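Side-chain contacts in triacylglycerol lipase (Clostridium botulinum, PDB 5AH1), which hydrolyses ester bonds of triacylglycerols and also of synthetic polyesters, as a zinc-binding lipase of the alpha/beta-hydrolase fold: residues L269-Q273 and W274-K278; P61-F64 and P65-T69. All coordinates share one frame; numbering follows the deposited sequence.

Interaction 1 (L269-Q273 and W274-K278); sequences LKLDQ and WGLKK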
loop_
_atom_site.group_PDB
_atom_site.type_symbol
_atom_site.label_atom_id
_atom_site.label_comp_id
_atom_site.label_asym_id
_atom_site.label_seq_id
_atom_site.Cartn_x
_atom_site.Cartn_y
_atom_site.Cartn_z
ATOM N N LEU A 269 14.402 6.826 4.342
ATOM C CA LEU A 269 13.029 7.001 4.842
ATOM C C LEU A 269 12.309 8.191 4.210
ATOM O O LEU A 269 11.103 8.342 4.381
ATOM C CB LEU A 269 13.001 7.127 6.358
ATOM C CG LEU A 269 13.584 5.928 7.099
ATOM C CD1 LEU A 269 13.691 6.229 8.584
ATOM C CD2 LEU A 269 12.760 4.670 6.856
ATOM N N LYS A 270 13.039 9.019 3.468
ATOM C CA LYS A 270 12.444 10.045 2.606
ATOM C C LYS A 270 11.575 11.046 3.366
ATOM O O LYS A 270 10.571 11.530 2.845
ATOM C CB LYS A 270 11.663 9.389 1.456
ATOM C CG LYS A 270 12.449 8.269 0.778
ATOM C CD LYS A 270 11.799 7.708 -0.498
ATOM C CE LYS A 270 12.658 6.610 -1.098
ATOM N NZ LYS A 270 12.747 5.405 -0.256
ATOM N N LEU A 271 12.018 11.424 4.565
ATOM C CA LEU A 271 11.312 12.401 5.392
ATOM C C LEU A 271 11.897 13.812 5.224
ATOM O O LEU A 271 11.895 14.605 6.160
ATOM C CB LEU A 271 11.326 11.940 6.860
ATOM C CG LEU A 271 10.453 10.695 7.091
ATOM C CD1 LEU A 271 10.786 10.051 8.417
ATOM C CD2 LEU A 271 8.966 11.010 7.003
ATOM N N ASP A 272 12.361 14.107 4.017
ATOM C CA ASP A 272 12.932 15.402 3.662
ATOM C C ASP A 272 12.036 16.567 4.087
ATOM O O ASP A 272 12.526 17.599 4.551
ATOM C CB ASP A 272 13.143 15.512 2.146
ATOM C CG ASP A 272 14.004 14.409 1.564
ATOM O OD1 ASP A 272 13.899 13.243 1.990
ATOM O OD2 ASP A 272 14.775 14.727 0.637
ATOM N N GLN A 273 10.729 16.408 3.906
ATOM C CA GLN A 273 9.803 17.518 4.097
ATOM C C GLN A 273 9.708 17.939 5.554
ATOM O O GLN A 273 9.347 19.066 5.841
ATOM C CB GLN A 273 8.416 17.217 3.501
ATOM C CG GLN A 273 7.515 16.278 4.305
ATOM C CD GLN A 273 7.820 14.818 4.077
ATOM O OE1 GLN A 273 8.976 14.404 3.969
ATOM N NE2 GLN A 273 6.769 14.016 4.002
ATOM N N TRP A 274 10.033 16.999 6.441
ATOM C CA TRP A 274 10.030 17.210 7.880
ATOM C C TRP A 274 11.385 17.625 8.437
ATOM O O TRP A 274 11.537 17.724 9.642
ATOM C CB TRP A 274 9.576 15.931 8.591
ATOM C CG TRP A 274 8.144 15.553 8.323
ATOM C CD1 TRP A 274 7.690 14.526 7.543
ATOM C CD2 TRP A 274 6.980 16.206 8.837
ATOM N NE1 TRP A 274 6.319 14.493 7.538
ATOM C CE2 TRP A 274 5.857 15.504 8.344
ATOM C CE3 TRP A 274 6.777 17.299 9.687
ATOM C CZ2 TRP A 274 4.560 15.876 8.648
ATOM C CZ3 TRP A 274 5.489 17.659 9.995
ATOM C CH2 TRP A 274 4.388 16.940 9.485
ATOM N N GLY A 275 12.367 17.871 7.578
ATOM C CA GLY A 275 13.699 18.215 8.043
ATOM C C GLY A 275 14.408 17.017 8.638
ATOM O O GLY A 275 15.303 17.186 9.468
ATOM N N LEU A 276 14.040 15.817 8.187
ATOM C CA LEU A 276 14.615 14.584 8.704
ATOM C C LEU A 276 15.433 13.812 7.663
ATOM O O LEU A 276 15.491 12.596 7.710
ATOM C CB LEU A 276 13.508 13.703 9.314
ATOM C CG LEU A 276 12.886 14.269 10.601
ATOM C CD1 LEU A 276 11.699 13.432 11.021
ATOM C CD2 LEU A 276 13.915 14.351 11.721
ATOM N N LYS A 277 16.144 14.519 6.788
ATOM C CA LYS A 277 17.153 13.862 5.957
ATOM C C LYS A 277 18.303 13.356 6.819
ATOM O O LYS A 277 18.614 13.945 7.855
ATOM C CB LYS A 277 17.706 14.830 4.911
ATOM C CG LYS A 277 16.652 15.283 3.936
ATOM C CD LYS A 277 17.154 16.388 3.015
ATOM C CE LYS A 277 18.113 15.875 1.974
ATOM N NZ LYS A 277 18.158 16.828 0.823
ATOM N N LYS A 278 18.953 12.279 6.390
ATOM C CA LYS A 278 20.190 11.848 7.022
ATOM C C LYS A 278 21.230 12.974 6.954
ATOM O O LYS A 278 21.451 13.562 5.898
ATOM C CB LYS A 278 20.720 10.585 6.353
ATOM C CG LYS A 278 21.942 10.006 7.067
ATOM C CD LYS A 278 22.076 8.502 6.880
ATOM C CE LYS A 278 22.415 8.162 5.476
ATOM N NZ LYS A 278 22.774 6.726 5.378
HETATM O O HOH W 1 14.739 10.804 5.719
HETATM O O HOH W 2 15.384 17.150 -0.472
#
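Q273 reaches W274 by folding back over it: with chi1 at 77° its CG is wedged between the backbone N and the carbonyl carbon, and a second bend at chi2, -82°, lays the amide along the pyrrole side of the indole. CG of Q273 sits over one face of the five-membered ring of W274, 4.0 Å from the ring centroid, a CH-pi contact. The amide follows on, CD of Q273 lying 3.5 Å from CD1 of W274, with amide and ring planes 29° apart. NE2 of Q273 is held by a hydrogen bond to D130, a ligand of the zinc ion, a second-shell contact that probably helps position that ligand.

L271 approaches the indole at a slant, its CD2 touching CD1 of W274, while its CB packs on CB of L276 at 3.7 Å. The carbonyl of L271 ties the turn together: W274 N and L276 N both donate to its O, from opposite faces of the carbonyl plane. G275 N bonds to D272 O at 3.0 Å. A water accepts from L271 N and donates to L276 O, closing the same bend. Farther out, the aliphatic part of K277 lies across D272, CG to CG 3.7 Å. Their salt bridge is long, 4.0 Å from OD2 of D272 to NZ of K277, and a water bridges the same two atoms; OD1 of D272 has R161 as its stronger partner.

The indole meets H156 edge-to-face and touches D302, both zinc ligands, which places this 3-10 turn beside the metal site. It belongs to the loop between helices 242-257 and 284-292, and L271 packs on V291 of the latter helix.

Interaction 2 (P61-F64 and P65-T69); sequences PVEF and PEVNT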
loop_
_atom_site.group_PDB
_atom_site.type_symbol
_atom_site.label_atom_id
_atom_site.label_comp_id
_atom_site.label_asym_id
_atom_site.label_seq_id
_atom_site.Cartn_x
_atom_site.Cartn_y
_atom_site.Cartn_z
ATOM N N PRO A 61 -7.951 -16.203 -10.021
ATOM C CA PRO A 61 -9.169 -17.007 -9.822
ATOM C C PRO A 61 -10.237 -16.938 -10.911
ATOM O O PRO A 61 -11.099 -17.804 -10.916
ATOM C CB PRO A 61 -9.738 -16.441 -8.526
ATOM C CG PRO A 61 -9.313 -15.017 -8.563
ATOM C CD PRO A 61 -7.925 -15.034 -9.121
ATOM N N VAL A 62 -10.201 -15.946 -11.793
ATOM C CA VAL A 62 -11.295 -15.758 -12.737
ATOM C C VAL A 62 -10.775 -15.385 -14.111
ATOM O O VAL A 62 -9.654 -14.900 -14.271
ATOM C CB VAL A 62 -12.289 -14.665 -12.258
ATOM C CG1 VAL A 62 -12.901 -15.040 -10.919
ATOM C CG2 VAL A 62 -11.601 -13.314 -12.149
ATOM N N GLU A 63 -11.600 -15.665 -15.106
ATOM C CA GLU A 63 -11.397 -15.131 -16.442
ATOM C C GLU A 63 -12.137 -13.806 -16.547
ATOM O O GLU A 63 -13.109 -13.549 -15.820
ATOM C CB GLU A 63 -11.907 -16.106 -17.510
ATOM C CG GLU A 63 -11.038 -17.356 -17.695
ATOM C CD GLU A 63 -9.692 -17.070 -18.375
ATOM O OE1 GLU A 63 -9.662 -16.378 -19.424
ATOM O OE2 GLU A 63 -8.656 -17.548 -17.857
ATOM N N PHE A 64 -11.666 -12.949 -17.435
ATOM C CA PHE A 64 -12.348 -11.693 -17.674
ATOM C C PHE A 64 -13.767 -11.978 -18.180
ATOM O O PHE A 64 -13.982 -12.928 -18.938
ATOM C CB PHE A 64 -11.585 -10.825 -18.680
ATOM C CG PHE A 64 -12.129 -9.437 -18.773
ATOM C CD1 PHE A 64 -11.757 -8.478 -17.841
ATOM C CD2 PHE A 64 -13.052 -9.097 -19.745
ATOM C CE1 PHE A 64 -12.286 -7.200 -17.887
ATOM C CE2 PHE A 64 -13.587 -7.821 -19.789
ATOM C CZ PHE A 64 -13.202 -6.876 -18.853
ATOM N N PRO A 65 -14.758 -11.180 -17.746
ATOM C CA PRO A 65 -16.133 -11.457 -18.179
ATOM C C PRO A 65 -16.304 -11.620 -19.689
ATOM O O PRO A 65 -15.797 -10.819 -20.479
ATOM C CB PRO A 65 -16.901 -10.224 -17.688
ATOM C CG PRO A 65 -16.160 -9.769 -16.504
ATOM C CD PRO A 65 -14.707 -10.058 -16.792
ATOM N N GLU A 66 -17.019 -12.683 -20.050
ATOM C CA GLU A 66 -17.452 -12.956 -21.428
ATOM C C GLU A 66 -16.354 -13.405 -22.393
ATOM O O GLU A 66 -16.625 -13.592 -23.568
ATOM C CB GLU A 66 -18.184 -11.746 -22.036
ATOM C CG GLU A 66 -19.284 -11.138 -21.167
ATOM C CD GLU A 66 -19.976 -9.988 -21.870
ATOM O OE1 GLU A 66 -19.382 -8.884 -21.915
ATOM O OE2 GLU A 66 -21.090 -10.193 -22.418
ATOM N N VAL A 67 -15.135 -13.604 -21.899
ATOM C CA VAL A 67 -14.022 -13.982 -22.772
ATOM C C VAL A 67 -14.283 -15.317 -23.468
ATOM O O VAL A 67 -13.757 -15.565 -24.548
ATOM C CB VAL A 67 -12.670 -14.018 -22.004
ATOM C CG1 VAL A 67 -12.635 -15.154 -20.989
ATOM C CG2 VAL A 67 -11.486 -14.127 -22.954
ATOM N N ASN A 68 -15.115 -16.155 -22.853
ATOM C CA ASN A 68 -15.470 -17.461 -23.419
ATOM C C ASN A 68 -16.883 -17.503 -23.974
ATOM O O ASN A 68 -17.425 -18.589 -24.211
ATOM C CB ASN A 68 -15.292 -18.541 -22.350
ATOM C CG ASN A 68 -13.869 -18.595 -21.807
ATOM O OD1 ASN A 68 -12.892 -18.753 -22.539
ATOM N ND2 ASN A 68 -13.748 -18.431 -20.511
ATOM N N THR A 69 -17.477 -16.331 -24.193
ATOM C CA THR A 69 -18.763 -16.256 -24.893
ATOM C C THR A 69 -18.738 -15.363 -26.122
ATOM O O THR A 69 -19.587 -15.500 -26.979
ATOM C CB THR A 69 -19.915 -15.803 -23.986
ATOM O OG1 THR A 69 -19.680 -14.465 -23.543
ATOM C CG2 THR A 69 -20.053 -16.743 -22.804
HETATM O O HOH W 3 -10.378 -18.803 -21.074
#
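The ring of F64 and the pyrrolidine of P65 are set obliquely, with CD of the proline over one face of the phenyl. That atom stands 3.3 Å above the ring plane, displaced toward the rim, and its line to the centroid is 3.5 Å long and 17° off the normal, which identifies a CH-pi contact. The F64 side chain extends with CG anti to its backbone N (chi1 -170°) and beside its carbonyl carbon, the side on which the next residue begins; the phenyl is thereby carried alongside P65, and its CD2 also comes within 3.3 Å of P65 O.

The two residues open a type II beta turn from F64 to V67, closed by V67 N donating to F64 O over 3.2 Å in a nearly straight bond. E66 at the third position has the positive phi that this turn type requires.

Across the mouth of the turn E63 and V67 cross at a slant. The glutamate is bent at chi2, so that OE1 of E63 comes within 3.6 Å of CG1 of V67 in the conformer given; V67 is modelled in two conformers, so this contact is doubtful. E63 and N68 cross at about a right angle, their carboxylate and amide planes 41° apart. A water spans them, donating to OD1 of N68 and, weakly, to OE1 of E63. Beyond, E66 O accepts from both T69 N, at 2.9 Å, and T69 OG1, on the same face of the carbonyl, while E66 OE2 forms a salt bridge with R70.

This surface turn belongs to the loop from helix 49-54 to strand 80-83. V62 and F64 rest on F446 of helix 437-448, the two phenyl rings meeting edge-to-face, and P65 packs on Y406, just after strand 403-405.

How the interactions relate
Along the chain interaction 2 comes first, in the loop leading from helix 49-54 to strand 80-83, and interaction 1 follows in the loop between helices 242-257 and 284-292. Their centres are 47 Å apart and their nearest atoms about 30 Å, on opposite sides of the chain's centre, so neither touches the other. The parallel seven-stranded sheet is their common framework: 61-69 precedes its strand 80-83 and packs on C-terminal helix 437-448, whereas 269-278 belongs to the connection between strands 221-227 and 327-331, beside the zinc ion. Interaction 1 is thus part of the metal-site surroundings, while interaction 2 is surface packing near the sheet's 403-405 edge.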